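Local coordinates for scyllo-inositol 2-dehydrogenase (NADP(+)) IolW (Bacillus subtilis subsp. subtilis, PDB 3GDO), which catalyses the reversible NADPH-dependent reduction of scyllo-inosose to scyllo-inositol and cannot use NADH in its place, at residues B[31-43]-B[48-60]. Numbering follows the deposited sequence.
Sequences YQISKIMTSRTEE and FPDAEVVHELEEI
K35 NZ donates to the backbone O of E59 at 2.7 Å, arriving in the carbonyl plane, and also forms a salt bridge with D63. Its side chain gets there fully stretched, with CG anti to the carbonyl carbon (chi1 -66°) and the chain extended beyond it. The K35 and V54 side chains cross at about a right angle, K35 CD 3.9 Å from V54 CG1. E52 lies alongside, pointing the same way, but its OE1 stays 4.5 Å from K35 NZ, too far for a salt bridge. I60 CD1 also lies against K35 CB, modelled doubtfully close. On this face M37 CG, anti to the backbone N (chi1 -166°), carries SD out to 3.6 Å from L57 N. Between the strands the backbones pair in parallel: E52 N bonds to S34 O, I36 N to E52 O, V54 N to I36 O and T38 N to V54 O. This is a right-handed beta-alpha-beta crossover of the Rossmann fold, with 52-54 an edge strand of the parallel sheet and helix 41-47 packing V44 against I36, A51 and V53. On that helix-covered face, I33 CD1 approaches F48 CE1 obliquely at 3.7 Å. Past the strand ends, H55 ND1 makes a weak bond to T38 O. Further out, E59 OE2 accepts from both H55 N and E56 N on one face of its carboxylate. A methionine at K35 would probably leave E59 O without this donor and D63 without this charge beside it.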
# COMPACT_ATOMS: atom_id res chain seq x y z
N TYR B 31 -30.19 -9.19 -28.37
CA TYR B 31 -29.73 -7.97 -29.07
C TYR B 31 -29.62 -8.13 -30.57
O TYR B 31 -29.34 -9.21 -31.07
CB TYR B 31 -28.35 -7.51 -28.55
CG TYR B 31 -28.40 -6.96 -27.14
CD1 TYR B 31 -28.78 -5.64 -26.91
CD2 TYR B 31 -28.11 -7.77 -26.04
CE1 TYR B 31 -28.85 -5.13 -25.64
CE2 TYR B 31 -28.17 -7.28 -24.75
CZ TYR B 31 -28.53 -5.94 -24.55
OH TYR B 31 -28.61 -5.41 -23.27
N GLN B 32 -29.86 -7.03 -31.27
CA GLN B 32 -29.57 -6.95 -32.69
C GLN B 32 -28.74 -5.71 -32.93
O GLN B 32 -29.18 -4.58 -32.64
CB GLN B 32 -30.87 -6.88 -33.52
CG GLN B 32 -30.65 -6.93 -35.03
CD GLN B 32 -29.78 -8.12 -35.42
OE1 GLN B 32 -30.17 -9.27 -35.26
NE2 GLN B 32 -28.58 -7.83 -35.92
N ILE B 33 -27.53 -5.90 -33.45
CA ILE B 33 -26.72 -4.75 -33.84
C ILE B 33 -27.23 -4.27 -35.18
O ILE B 33 -27.06 -4.97 -36.17
CB ILE B 33 -25.22 -5.08 -33.93
CG1 ILE B 33 -24.65 -5.45 -32.55
CG2 ILE B 33 -24.46 -3.86 -34.40
CD1 ILE B 33 -24.61 -6.96 -32.28
N SER B 34 -27.86 -3.10 -35.23
CA SER B 34 -28.48 -2.59 -36.47
C SER B 34 -27.60 -1.60 -37.20
O SER B 34 -27.44 -1.68 -38.43
CB SER B 34 -29.84 -1.95 -36.21
OG SER B 34 -30.75 -2.93 -35.74
N LYS B 35 -27.07 -0.63 -36.46
CA LYS B 35 -26.26 0.41 -37.07
C LYS B 35 -24.97 0.68 -36.28
O LYS B 35 -24.92 0.51 -35.05
CB LYS B 35 -27.07 1.68 -37.19
CG LYS B 35 -28.27 1.57 -38.17
CD LYS B 35 -28.89 2.93 -38.41
CE LYS B 35 -29.91 2.82 -39.56
NZ LYS B 35 -30.65 4.12 -39.61
N ILE B 36 -23.93 1.07 -37.01
CA ILE B 36 -22.64 1.46 -36.40
C ILE B 36 -22.15 2.70 -37.12
O ILE B 36 -22.04 2.71 -38.35
CB ILE B 36 -21.60 0.35 -36.49
CG1 ILE B 36 -22.15 -0.96 -35.94
CG2 ILE B 36 -20.25 0.78 -35.82
CD1 ILE B 36 -21.22 -2.15 -36.11
N MET B 37 -21.88 3.76 -36.34
CA MET B 37 -21.36 5.01 -36.85
C MET B 37 -19.81 4.94 -36.90
O MET B 37 -19.17 4.93 -35.85
CB MET B 37 -21.83 6.19 -35.97
CG MET B 37 -21.61 7.55 -36.61
SD MET B 37 -21.84 9.01 -35.60
CE MET B 37 -20.64 8.81 -34.32
N THR B 38 -19.25 4.88 -38.11
CA THR B 38 -17.79 4.65 -38.31
C THR B 38 -17.42 4.82 -39.79
O THR B 38 -18.26 4.64 -40.69
CB THR B 38 -17.37 3.22 -37.81
OG1 THR B 38 -15.95 3.09 -37.76
CG2 THR B 38 -17.99 2.09 -38.69
N SER B 39 -16.15 5.13 -40.07
CA SER B 39 -15.66 5.12 -41.44
C SER B 39 -14.99 3.77 -41.77
O SER B 39 -14.46 3.58 -42.88
CB SER B 39 -14.67 6.27 -41.67
OG SER B 39 -13.53 6.10 -40.85
N ARG B 40 -15.00 2.83 -40.82
CA ARG B 40 -14.44 1.51 -41.06
C ARG B 40 -15.45 0.57 -41.70
O ARG B 40 -15.82 -0.47 -41.12
CB ARG B 40 -13.88 0.89 -39.78
CG ARG B 40 -12.75 1.71 -39.11
CD ARG B 40 -12.53 1.28 -37.66
NE ARG B 40 -11.43 2.01 -37.03
CZ ARG B 40 -10.15 1.60 -37.01
NH1 ARG B 40 -9.79 0.44 -37.53
NH2 ARG B 40 -9.24 2.35 -36.42
N THR B 41 -15.87 0.94 -42.91
CA THR B 41 -16.93 0.21 -43.64
C THR B 41 -16.61 -1.27 -43.86
O THR B 41 -17.46 -2.13 -43.59
CB THR B 41 -17.33 0.91 -44.96
OG1 THR B 41 -17.64 2.28 -44.71
CG2 THR B 41 -18.57 0.25 -45.58
N GLU B 42 -15.40 -1.56 -44.32
CA GLU B 42 -14.99 -2.95 -44.58
C GLU B 42 -14.91 -3.80 -43.33
O GLU B 42 -15.21 -5.01 -43.39
CB GLU B 42 -13.62 -3.03 -45.29
CG GLU B 42 -13.62 -2.91 -46.78
CD GLU B 42 -14.39 -4.02 -47.49
OE1 GLU B 42 -14.08 -5.24 -47.31
OE2 GLU B 42 -15.30 -3.66 -48.25
N GLU B 43 -14.45 -3.22 -42.22
CA GLU B 43 -14.30 -4.00 -40.98
C GLU B 43 -15.68 -4.47 -40.53
O GLU B 43 -15.85 -5.63 -40.21
CB GLU B 43 -13.66 -3.24 -39.81
CG GLU B 43 -12.23 -2.81 -40.03
CD GLU B 43 -11.65 -2.15 -38.80
OE1 GLU B 43 -10.82 -1.24 -38.97
OE2 GLU B 43 -12.04 -2.51 -37.66
N PHE B 48 -19.82 -7.76 -38.84
CA PHE B 48 -21.28 -7.82 -38.75
C PHE B 48 -21.90 -7.66 -40.14
O PHE B 48 -22.33 -6.55 -40.50
CB PHE B 48 -21.80 -6.71 -37.82
CG PHE B 48 -21.34 -6.87 -36.39
CD1 PHE B 48 -21.98 -7.76 -35.53
CD2 PHE B 48 -20.25 -6.14 -35.92
CE1 PHE B 48 -21.54 -7.93 -34.20
CE2 PHE B 48 -19.80 -6.29 -34.59
CZ PHE B 48 -20.45 -7.19 -33.74
N PRO B 49 -21.97 -8.76 -40.93
CA PRO B 49 -22.49 -8.65 -42.29
C PRO B 49 -23.84 -7.95 -42.41
O PRO B 49 -24.10 -7.33 -43.44
CB PRO B 49 -22.59 -10.12 -42.76
CG PRO B 49 -21.54 -10.84 -41.97
CD PRO B 49 -21.54 -10.14 -40.62
N ASP B 50 -24.67 -7.99 -41.36
CA ASP B 50 -26.03 -7.44 -41.43
C ASP B 50 -26.18 -6.03 -40.88
O ASP B 50 -27.26 -5.44 -40.99
CB ASP B 50 -27.01 -8.34 -40.69
CG ASP B 50 -27.21 -9.67 -41.37
OD1 ASP B 50 -27.11 -9.72 -42.62
OD2 ASP B 50 -27.46 -10.67 -40.67
N ALA B 51 -25.14 -5.50 -40.25
CA ALA B 51 -25.21 -4.15 -39.71
C ALA B 51 -25.17 -3.14 -40.84
O ALA B 51 -24.64 -3.43 -41.90
CB ALA B 51 -24.07 -3.92 -38.72
N GLU B 52 -25.72 -1.96 -40.65
CA GLU B 52 -25.58 -0.93 -41.63
C GLU B 52 -24.57 0.10 -41.11
O GLU B 52 -24.69 0.58 -39.97
CB GLU B 52 -26.95 -0.29 -41.94
CG GLU B 52 -26.91 1.11 -42.60
CD GLU B 52 -28.30 1.65 -42.92
OE1 GLU B 52 -28.44 2.86 -43.28
OE2 GLU B 52 -29.28 0.87 -42.80
N VAL B 53 -23.57 0.42 -41.93
CA VAL B 53 -22.67 1.52 -41.58
C VAL B 53 -23.32 2.85 -41.90
O VAL B 53 -23.99 2.99 -42.93
CB VAL B 53 -21.31 1.41 -42.29
CG1 VAL B 53 -20.39 2.52 -41.81
CG2 VAL B 53 -20.68 0.09 -41.98
N VAL B 54 -23.14 3.81 -41.01
CA VAL B 54 -23.63 5.16 -41.20
C VAL B 54 -22.47 6.08 -40.81
O VAL B 54 -21.57 5.67 -40.09
CB VAL B 54 -24.91 5.45 -40.32
CG1 VAL B 54 -25.95 4.37 -40.49
CG2 VAL B 54 -24.59 5.61 -38.84
N HIS B 55 -22.51 7.33 -41.28
CA HIS B 55 -21.45 8.29 -40.97
C HIS B 55 -21.99 9.52 -40.26
O HIS B 55 -21.22 10.36 -39.81
CB HIS B 55 -20.62 8.65 -42.23
CG HIS B 55 -20.30 7.47 -43.09
ND1 HIS B 55 -19.44 6.46 -42.69
CD2 HIS B 55 -20.78 7.09 -44.31
CE1 HIS B 55 -19.39 5.53 -43.63
NE2 HIS B 55 -20.19 5.89 -44.62
N GLU B 56 -23.30 9.63 -40.15
CA GLU B 56 -23.89 10.74 -39.39
C GLU B 56 -24.53 10.26 -38.11
O GLU B 56 -25.14 9.19 -38.11
CB GLU B 56 -24.94 11.48 -40.21
CG GLU B 56 -24.76 12.97 -40.17
CD GLU B 56 -23.33 13.36 -40.54
OE1 GLU B 56 -22.80 12.83 -41.54
OE2 GLU B 56 -22.74 14.20 -39.82
N LEU B 57 -24.41 11.05 -37.05
CA LEU B 57 -25.08 10.74 -35.78
C LEU B 57 -26.61 10.59 -35.96
O LEU B 57 -27.19 9.64 -35.43
CB LEU B 57 -24.72 11.77 -34.70
CG LEU B 57 -25.32 11.56 -33.30
CD1 LEU B 57 -25.13 10.13 -32.80
CD2 LEU B 57 -24.76 12.57 -32.31
N GLU B 58 -27.21 11.48 -36.75
CA GLU B 58 -28.66 11.48 -37.04
C GLU B 58 -29.16 10.18 -37.61
O GLU B 58 -30.32 9.82 -37.39
CB GLU B 58 -29.05 12.58 -38.03
CG GLU B 58 -29.06 13.96 -37.44
CD GLU B 58 -27.66 14.46 -37.13
OE1 GLU B 58 -26.67 13.95 -37.72
OE2 GLU B 58 -27.54 15.37 -36.28
N GLU B 59 -28.32 9.51 -38.38
CA GLU B 59 -28.69 8.22 -38.94
C GLU B 59 -28.98 7.17 -37.84
O GLU B 59 -29.53 6.10 -38.10
CB GLU B 59 -27.60 7.74 -39.90
CG GLU B 59 -27.31 8.69 -41.11
CD GLU B 59 -26.33 8.07 -42.13
OE1 GLU B 59 -26.65 6.98 -42.68
OE2 GLU B 59 -25.24 8.66 -42.37
N ILE B 60 -28.58 7.49 -36.62
CA ILE B 60 -28.91 6.69 -35.44
C ILE B 60 -29.97 7.41 -34.59
O ILE B 60 -30.96 6.79 -34.17
CB ILE B 60 -27.66 6.43 -34.57
CG1 ILE B 60 -26.53 5.77 -35.39
CG2 ILE B 60 -28.01 5.65 -33.29
CD1 ILE B 60 -26.49 4.28 -35.36